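Local atomic coordinates of SusD-like carbohydrate binding protein BF1063 (Bacteroides fragilis NCTC 9343, PDB entry 3I4G), a protein that probably binds carbohydrate at the outer membrane, as a SusD-like protein of the bacterial glycan-uptake machinery. Residues G52-E57 with F360-Y365; Q268-A273 with S279-A284. All coordinates share one frame; numbering follows the deposited sequence.

Contact 1: residues G52-E57 with F360-Y365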
ATOM      1  N   GLY A  52      -6.049  -5.253   3.490  1.00  8.61           N
ATOM      2  CA  GLY A  52      -5.912  -3.995   4.177  1.00  8.48           C
ATOM      3  C   GLY A  52      -4.964  -3.011   3.548  1.00  8.27           C
ATOM      4  O   GLY A  52      -5.174  -1.797   3.666  1.00  9.57           O
HETATM    5  N   MSE A  53      -3.941  -3.534   2.871  1.00  9.64           N
HETATM    6  CA  MSE A  53      -2.915  -2.724   2.255  1.00  9.25           C
HETATM    7  C   MSE A  53      -3.020  -2.709   0.731  1.00  8.94           C
HETATM    8  O   MSE A  53      -3.492  -1.742   0.152  1.00  8.86           O
HETATM    9  CB  MSE A  53      -1.530  -3.222   2.710  1.00 10.08           C
HETATM   10  CG  MSE A  53      -0.315  -2.417   2.144  1.00  9.10           C
HETATM   11 SE   MSE A  53       1.331  -2.851   2.972  0.75  8.37          SE
HETATM   12  CE  MSE A  53       1.529  -4.622   2.134  1.00 12.96           C
ATOM     13  N   ILE A  54      -2.644  -3.790   0.067  1.00  9.41           N
ATOM     14  CA  ILE A  54      -2.615  -3.842  -1.409  1.00  9.53           C
ATOM     15  C   ILE A  54      -3.938  -3.464  -2.003  1.00 10.87           C
ATOM     16  O   ILE A  54      -4.011  -2.618  -2.914  1.00 10.87           O
ATOM     17  CB  ILE A  54      -2.157  -5.236  -1.874  1.00  9.80           C
ATOM     18  CG1 ILE A  54      -0.703  -5.462  -1.489  1.00 10.78           C
ATOM     19  CG2 ILE A  54      -2.330  -5.414  -3.395  1.00 10.69           C
ATOM     20  CD1 ILE A  54      -0.304  -6.963  -1.486  1.00 10.85           C
HETATM   21  N   MSE A  55      -5.023  -4.011  -1.457  1.00  8.85           N
HETATM   22  CA  MSE A  55      -6.316  -3.720  -2.052  1.00  9.92           C
HETATM   23  C   MSE A  55      -6.846  -2.340  -1.756  1.00 10.29           C
HETATM   24  O   MSE A  55      -7.842  -1.964  -2.389  1.00 10.43           O
HETATM   25  CB  MSE A  55      -7.327  -4.790  -1.675  1.00  9.95           C
HETATM   26  CG  MSE A  55      -6.940  -6.154  -2.226  1.00  9.16           C
HETATM   27 SE   MSE A  55      -8.242  -7.527  -1.842  0.75 10.56          SE
HETATM   28  CE  MSE A  55      -7.588  -8.865  -2.976  1.00 16.28           C
HETATM   29  N   MSE A  56      -6.191  -1.545  -0.911  1.00 10.57           N
HETATM   30  CA  MSE A  56      -6.546  -0.142  -0.843  1.00  9.48           C
HETATM   31  C   MSE A  56      -6.328   0.515  -2.194  1.00  9.64           C
HETATM   32  O   MSE A  56      -6.851   1.596  -2.429  1.00 10.42           O
HETATM   33  CB  MSE A  56      -5.758   0.643   0.214  1.00 14.27           C
HETATM   34  CG  MSE A  56      -6.168   0.358   1.592  1.00 13.22           C
HETATM   35 SE   MSE A  56      -5.536   1.727   2.825  0.75  9.15          SE
HETATM   36  CE  MSE A  56      -7.206   2.525   3.421  1.00 10.30           C
ATOM     37  N   GLU A  57      -5.563  -0.091  -3.099  1.00  9.15           N
ATOM     38  CA  GLU A  57      -5.424   0.505  -4.419  1.00  8.88           C
ATOM     39  C   GLU A  57      -6.781   0.591  -5.121  1.00  9.71           C
ATOM     40  O   GLU A  57      -6.970   1.439  -5.997  1.00  8.97           O
ATOM     41  CB  GLU A  57      -4.420  -0.281  -5.282  1.00 10.23           C
ATOM     42  CG  GLU A  57      -3.550   0.585  -6.123  1.00 11.61           C
ATOM     43  CD  GLU A  57      -2.384   1.200  -5.401  1.00 10.79           C
ATOM     44  OE1 GLU A  57      -2.357   1.283  -4.166  1.00 13.20           O
ATOM     45  OE2 GLU A  57      -1.501   1.678  -6.082  1.00 11.86           O
ATOM     46  N   PHE A 360      -7.371  -5.443 -17.184  1.00  9.28           N
ATOM     47  CA  PHE A 360      -6.022  -5.532 -16.614  1.00  7.86           C
ATOM     48  C   PHE A 360      -6.068  -6.455 -15.408  1.00  8.50           C
ATOM     49  O   PHE A 360      -7.120  -6.659 -14.767  1.00  8.32           O
ATOM     50  CB  PHE A 360      -5.502  -4.171 -16.181  1.00  9.04           C
ATOM     51  CG  PHE A 360      -5.320  -3.181 -17.310  1.00  8.13           C
ATOM     52  CD1 PHE A 360      -4.272  -3.338 -18.196  1.00  9.00           C
ATOM     53  CD2 PHE A 360      -6.179  -2.097 -17.482  1.00  7.18           C
ATOM     54  CE1 PHE A 360      -4.062  -2.428 -19.214  1.00  8.98           C
ATOM     55  CE2 PHE A 360      -5.967  -1.190 -18.501  1.00  8.23           C
ATOM     56  CZ  PHE A 360      -4.942  -1.364 -19.369  1.00  8.60           C
HETATM   57  N   MSE A 361      -4.892  -6.948 -15.071  1.00  7.35           N
HETATM   58  CA  MSE A 361      -4.651  -7.725 -13.877  1.00  7.34           C
HETATM   59  C   MSE A 361      -3.343  -7.288 -13.250  1.00  8.20           C
HETATM   60  O   MSE A 361      -2.512  -6.655 -13.909  1.00  7.88           O
HETATM   61  CB  MSE A 361      -4.614  -9.202 -14.206  1.00  7.88           C
HETATM   62  CG  MSE A 361      -5.926  -9.777 -14.701  1.00  8.07           C
HETATM   63 SE   MSE A 361      -7.275  -9.822 -13.223  0.75 10.27          SE
HETATM   64  CE  MSE A 361      -6.620 -11.218 -12.319  1.00 12.24           C
HETATM   65  N   MSE A 362      -3.145  -7.638 -11.977  1.00  7.98           N
HETATM   66  CA  MSE A 362      -1.893  -7.326 -11.291  1.00  8.28           C
HETATM   67  C   MSE A 362      -0.885  -8.450 -11.447  1.00  8.12           C
HETATM   68  O   MSE A 362      -1.138  -9.585 -11.094  1.00  8.82           O
HETATM   69  CB  MSE A 362      -2.142  -7.078  -9.787  1.00  9.52           C
HETATM   70  CG  MSE A 362      -0.876  -6.761  -9.001  1.00  9.27           C
HETATM   71 SE   MSE A 362      -1.286  -6.298  -7.151  0.75  7.38          SE
HETATM   72  CE  MSE A 362      -1.667  -8.024  -6.583  1.00 10.16           C
ATOM     73  N   ARG A 363       0.293  -8.107 -11.954  1.00  7.57           N
ATOM     74  CA  ARG A 363       1.437  -9.036 -12.057  1.00  8.56           C
ATOM     75  C   ARG A 363       2.294  -8.991 -10.789  1.00  8.19           C
ATOM     76  O   ARG A 363       2.878 -10.008 -10.386  1.00  8.63           O
ATOM     77  CB  ARG A 363       2.304  -8.693 -13.281  1.00  8.20           C
ATOM     78  CG  ARG A 363       3.301  -9.783 -13.621  1.00  9.34           C
ATOM     79  CD  ARG A 363       4.271  -9.416 -14.711  1.00  8.14           C
ATOM     80  NE  ARG A 363       3.696  -9.287 -16.049  1.00  8.90           N
ATOM     81  CZ  ARG A 363       3.551 -10.292 -16.909  1.00  8.71           C
ATOM     82  NH1 ARG A 363       3.809 -11.542 -16.555  1.00  8.01           N
ATOM     83  NH2 ARG A 363       3.076 -10.059 -18.119  1.00  9.21           N
ATOM     84  N   LYS A 364       2.412  -7.822 -10.175  1.00  8.17           N
ATOM     85  CA  LYS A 364       3.219  -7.633  -8.965  1.00  6.96           C
ATOM     86  C   LYS A 364       2.783  -8.623  -7.896  1.00  9.11           C
ATOM     87  O   LYS A 364       1.599  -8.907  -7.768  1.00  8.95           O
ATOM     88  CB  LYS A 364       3.097  -6.213  -8.464  1.00  8.48           C
ATOM     89  CG  LYS A 364       4.043  -5.841  -7.331  1.00  8.23           C
ATOM     90  CD  LYS A 364       4.042  -4.346  -7.023  1.00  8.28           C
ATOM     91  CE  LYS A 364       4.895  -3.525  -8.029  1.00  9.60           C
ATOM     92  NZ  LYS A 364       4.910  -2.055  -7.749  1.00  7.84           N
ATOM     93  N   TYR A 365       3.788  -9.134  -7.153  1.00  8.52           N
ATOM     94  CA  TYR A 365       3.673 -10.055  -6.009  1.00  8.19           C
ATOM     95  C   TYR A 365       3.580 -11.535  -6.378  1.00  8.54           C
ATOM     96  O   TYR A 365       3.569 -12.375  -5.487  1.00 10.15           O
ATOM     97  CB  TYR A 365       2.490  -9.678  -5.103  1.00  8.71           C
ATOM     98  CG  TYR A 365       2.526  -8.308  -4.502  1.00  7.78           C
ATOM     99  CD1 TYR A 365       3.431  -7.969  -3.496  1.00  7.38           C
ATOM    100  CD2 TYR A 365       1.631  -7.327  -4.919  1.00  8.62           C
ATOM    101  CE1 TYR A 365       3.465  -6.699  -2.953  1.00  8.79           C
ATOM    102  CE2 TYR A 365       1.680  -6.051  -4.394  1.00  8.91           C
ATOM    103  CZ  TYR A 365       2.573  -5.741  -3.399  1.00  8.34           C
ATOM    104  OH  TYR A 365       2.565  -4.500  -2.856  1.00  9.02           O
TER
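Ile-54 reaches out to Tyr-365 and Met-362, and this one branched side chain carries the apolar contact between the two segments. Along 52-57 the chain first runs through a weakly bonded helical turn of helix 50-54. Here selenomethionine Met-53 lays its side chain onto Thr-382 and Val-384.

At Ile-54 the two arms divide the work. The CG1 arm, set anti to the carbonyl carbon (chi1 -67°), carries CD1 over one face of the Tyr-365 ring in a CH-pi contact: CD1 lies 3.8 Å from the ring centroid, 18° off the normal. It sits offset toward the rim, closest to CE2 at 3.6 Å, while CG1 lies over the CZ-OH end of the same face, 3.7 Å from OH. The other branch, CG2, rests against the selenium of Met-362 at 4.0 Å, the two side chains crossing at about a right angle.

Met-362 also braces the tyrosine. Extended from the backbone and bent only at its last torsion (chi3 75°), it places SE at the ring edge, in plane, 3.8 Å from Tyr-365 CD2. Lys-364 CG covers the face opposite Ile-54, so the phenol ring is held between two aliphatic groups.

Beyond Ile-54 a 3-10 turn begins, in which Glu-57 N bonds to Ile-54 O at 3.0 Å.

The whole is buried apolar packing that joins the helical turn at 52-54 to strand 360-362 and the loop after it, across 302 residues of sequence. It lies against strand 380-386, whose Thr-382 touches both Ile-54 and Tyr-365; strand 281-283 flanks Met-362 through Val-281, and strand 323-325 pairs antiparallel with 360-362.

Contact 2: residues Q268-A273 with S279-A284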
ATOM      1  N   GLN A 268      -5.228 -16.801  -4.500  1.00  8.81           N
ATOM      2  CA  GLN A 268      -6.605 -17.197  -4.751  1.00  9.34           C
ATOM      3  C   GLN A 268      -7.436 -16.001  -5.142  1.00  9.90           C
ATOM      4  O   GLN A 268      -8.327 -16.076  -6.017  1.00 10.07           O
ATOM      5  CB  GLN A 268      -7.174 -17.834  -3.482  1.00 10.31           C
ATOM      6  CG  GLN A 268      -8.674 -18.171  -3.583  1.00  9.55           C
ATOM      7  CD  GLN A 268      -8.951 -19.292  -4.539  1.00 12.37           C
ATOM      8  OE1 GLN A 268      -8.948 -20.459  -4.134  1.00 14.08           O
ATOM      9  NE2 GLN A 268      -9.124 -18.966  -5.818  1.00 11.89           N
ATOM     10  N   HIS A 269      -7.221 -14.891  -4.465  1.00  9.81           N
ATOM     11  CA  HIS A 269      -8.022 -13.726  -4.715  1.00  9.24           C
ATOM     12  C   HIS A 269      -7.683 -12.954  -5.961  1.00 10.96           C
ATOM     13  O   HIS A 269      -8.604 -12.425  -6.593  1.00 13.50           O
ATOM     14  CB  HIS A 269      -7.976 -12.723  -3.528  1.00  9.83           C
ATOM     15  CG  HIS A 269      -9.293 -12.596  -2.832  1.00  8.76           C
ATOM     16  ND1 HIS A 269      -9.415 -12.541  -1.460  1.00 10.07           N
ATOM     17  CD2 HIS A 269     -10.545 -12.495  -3.336  1.00  9.87           C
ATOM     18  CE1 HIS A 269     -10.702 -12.445  -1.155  1.00 11.14           C
ATOM     19  NE2 HIS A 269     -11.409 -12.414  -2.272  1.00 10.45           N
ATOM     20  N   ALA A 270      -6.408 -12.887  -6.308  1.00 10.15           N
ATOM     21  CA  ALA A 270      -5.960 -11.932  -7.337  1.00  9.79           C
ATOM     22  C   ALA A 270      -5.353 -12.516  -8.605  1.00  9.00           C
ATOM     23  O   ALA A 270      -5.063 -11.757  -9.520  1.00 10.41           O
ATOM     24  CB  ALA A 270      -4.990 -10.919  -6.738  1.00 12.68           C
ATOM     25  N   LEU A 271      -5.111 -13.827  -8.647  1.00  8.78           N
ATOM     26  CA  LEU A 271      -4.797 -14.469  -9.910  1.00  8.84           C
ATOM     27  C   LEU A 271      -6.062 -14.490 -10.769  1.00  9.89           C
ATOM     28  O   LEU A 271      -7.189 -14.332 -10.277  1.00  8.63           O
ATOM     29  CB  LEU A 271      -4.289 -15.907  -9.711  1.00  9.30           C
ATOM     30  CG  LEU A 271      -2.942 -16.000  -9.021  1.00  9.43           C
ATOM     31  CD1 LEU A 271      -2.535 -17.475  -8.755  1.00 12.32           C
ATOM     32  CD2 LEU A 271      -1.786 -15.297  -9.801  1.00 11.12           C
ATOM     33  N   SER A 272      -5.897 -14.724 -12.079  1.00  9.96           N
ATOM     34  CA  SER A 272      -7.036 -14.842 -12.970  1.00  8.94           C
ATOM     35  C   SER A 272      -7.484 -16.305 -13.046  1.00  9.33           C
ATOM     36  O   SER A 272      -6.805 -17.220 -12.545  1.00  9.88           O
ATOM     37  CB  SER A 272      -6.716 -14.259 -14.352  1.00  8.35           C
ATOM     38  OG  SER A 272      -5.929 -15.145 -15.111  1.00  9.85           O
ATOM     39  N   ALA A 273      -8.619 -16.540 -13.676  1.00 10.33           N
ATOM     40  CA  ALA A 273      -9.195 -17.885 -13.706  1.00  8.93           C
ATOM     41  C   ALA A 273      -8.269 -18.936 -14.276  1.00 11.19           C
ATOM     42  O   ALA A 273      -8.263 -20.058 -13.786  1.00 10.65           O
ATOM     43  CB  ALA A 273     -10.511 -17.852 -14.494  1.00 11.20           C
ATOM     44  N   SER A 279      -9.693 -13.015  -9.626  1.00  9.36           N
ATOM     45  CA  SER A 279      -9.560 -11.719 -10.319  1.00  8.47           C
ATOM     46  C   SER A 279     -10.125 -10.557  -9.535  1.00  9.25           C
ATOM     47  O   SER A 279     -10.745  -9.664 -10.096  1.00  9.87           O
ATOM     48  CB  SER A 279     -10.215 -11.757 -11.715  1.00  8.65           C
ATOM     49  OG  SER A 279      -9.681 -12.808 -12.519  1.00  9.17           O
ATOM     50  N   LEU A 280      -9.903 -10.512  -8.228  1.00  9.61           N
ATOM     51  CA  LEU A 280     -10.489  -9.401  -7.435  1.00  9.54           C
ATOM     52  C   LEU A 280      -9.800  -8.061  -7.687  1.00 10.48           C
ATOM     53  O   LEU A 280     -10.449  -7.031  -7.663  1.00 10.66           O
ATOM     54  CB  LEU A 280     -10.482  -9.747  -5.946  1.00  9.92           C
ATOM     55  CG  LEU A 280     -11.175  -8.724  -5.032  1.00 11.59           C
ATOM     56  CD1 LEU A 280     -12.602  -8.457  -5.467  1.00 13.32           C
ATOM     57  CD2 LEU A 280     -11.152  -9.144  -3.564  1.00 12.70           C
ATOM     58  N   VAL A 281      -8.471  -8.074  -7.882  1.00 10.50           N
ATOM     59  CA  VAL A 281      -7.634  -6.854  -8.062  1.00 10.82           C
ATOM     60  C   VAL A 281      -7.529  -6.461  -9.525  1.00 11.51           C
ATOM     61  O   VAL A 281      -7.001  -7.213 -10.311  1.00 11.76           O
ATOM     62  CB  VAL A 281      -6.224  -7.065  -7.478  1.00 13.50           C
ATOM     63  CG1 VAL A 281      -5.413  -5.788  -7.636  1.00 16.26           C
ATOM     64  CG2 VAL A 281      -6.330  -7.502  -6.038  1.00 12.96           C
ATOM     65  N   ASN A 282      -8.097  -5.306  -9.926  1.00 11.17           N
ATOM     66  CA  ASN A 282      -8.177  -4.899 -11.337  1.00  9.73           C
ATOM     67  C   ASN A 282      -7.594  -3.500 -11.613  1.00  8.60           C
ATOM     68  O   ASN A 282      -8.258  -2.485 -11.370  1.00  9.06           O
ATOM     69  CB  ASN A 282      -9.663  -4.886 -11.779  1.00  9.52           C
ATOM     70  CG  ASN A 282     -10.430  -6.201 -11.615  1.00  9.22           C
ATOM     71  OD1 ASN A 282     -11.651  -6.179 -11.697  1.00  9.24           O
ATOM     72  ND2 ASN A 282      -9.743  -7.348 -11.491  1.00 11.02           N
ATOM     73  N   PRO A 283      -6.347  -3.412 -12.098  1.00  8.07           N
ATOM     74  CA  PRO A 283      -5.788  -2.102 -12.453  1.00  7.05           C
ATOM     75  C   PRO A 283      -6.643  -1.371 -13.461  1.00  8.12           C
ATOM     76  O   PRO A 283      -7.298  -1.979 -14.282  1.00  8.92           O
ATOM     77  CB  PRO A 283      -4.409  -2.459 -13.027  1.00  9.21           C
ATOM     78  CG  PRO A 283      -4.063  -3.791 -12.383  1.00  8.89           C
ATOM     79  CD  PRO A 283      -5.391  -4.502 -12.276  1.00  8.14           C
ATOM     80  N   ALA A 284      -6.637  -0.053 -13.376  1.00  8.90           N
ATOM     81  CA  ALA A 284      -7.420   0.806 -14.235  1.00  8.99           C
ATOM     82  C   ALA A 284      -6.622   1.471 -15.343  1.00  8.43           C
ATOM     83  O   ALA A 284      -5.395   1.609 -15.278  1.00  8.71           O
ATOM     84  CB  ALA A 284      -8.060   1.916 -13.396  1.00 10.21           C
TER
HETATM   85  O   HOH W   1      -4.918  -8.973 -10.206  1.00  8.78           O
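Leu-280 N meets His-269 O at 2.8 Å in a nearly straight bond lying in the carbonyl plane. Beside it Ser-279 N donates to Leu-271 O at 2.9 Å in a more bent hydrogen bond (N-H...O 145°), the donor tilted from the carbonyl plane. Together they tie the last turn of helix 266-270 and the residue just after it to the residues leading into strand 281-283. A water donates to both Ala-270 O and Val-281 O, 2.7 Å from the latter. Asn-282 ND2 donates to Ser-279 O from above its carbonyl plane and, poorly directed, to Val-281 O.

Side chains reinforce the link: Leu-280, with CG anti to the backbone N (chi1 -175°), runs beside His-269 and lays CD2 over one ring face, 3.7 Å from the centroid, while Ala-270 CB packs on Val-281 CG2 at 3.7 Å.

His-269 ND1 is hydrogen-bonded to the Tyr-50 hydroxyl; in the crystal NE2 also bonds to a sulfonate oxygen of HEPES, probably from the crystallisation liquor. With the rings of Tyr-42 and Trp-278 against the imidazole, this aromatic cluster is consistent with a ligand pocket of a SusD-like carbohydrate-binding protein.

From the N terminus, the chain passes 52-57 early, and 360-365 comes back against it some 300 residues later, so contact 1 closes a long loop, much of it helical. Within that loop lies contact 2, a short closure in which 268-273 meets 279-284 after five intervening residues. The two do not cross, yet their centres are 8 Å apart and they touch: Met-361 CE packs on Ala-270 O and Ser-279 OG, and Met-55 CE meets Val-281 CG2 at 3.6 Å. Contact 1 joins the N-terminal helical part to strand 360-362, while contact 2 fixes helix 266-270 to strand 281-283, which pairs in turn with strand 63-65.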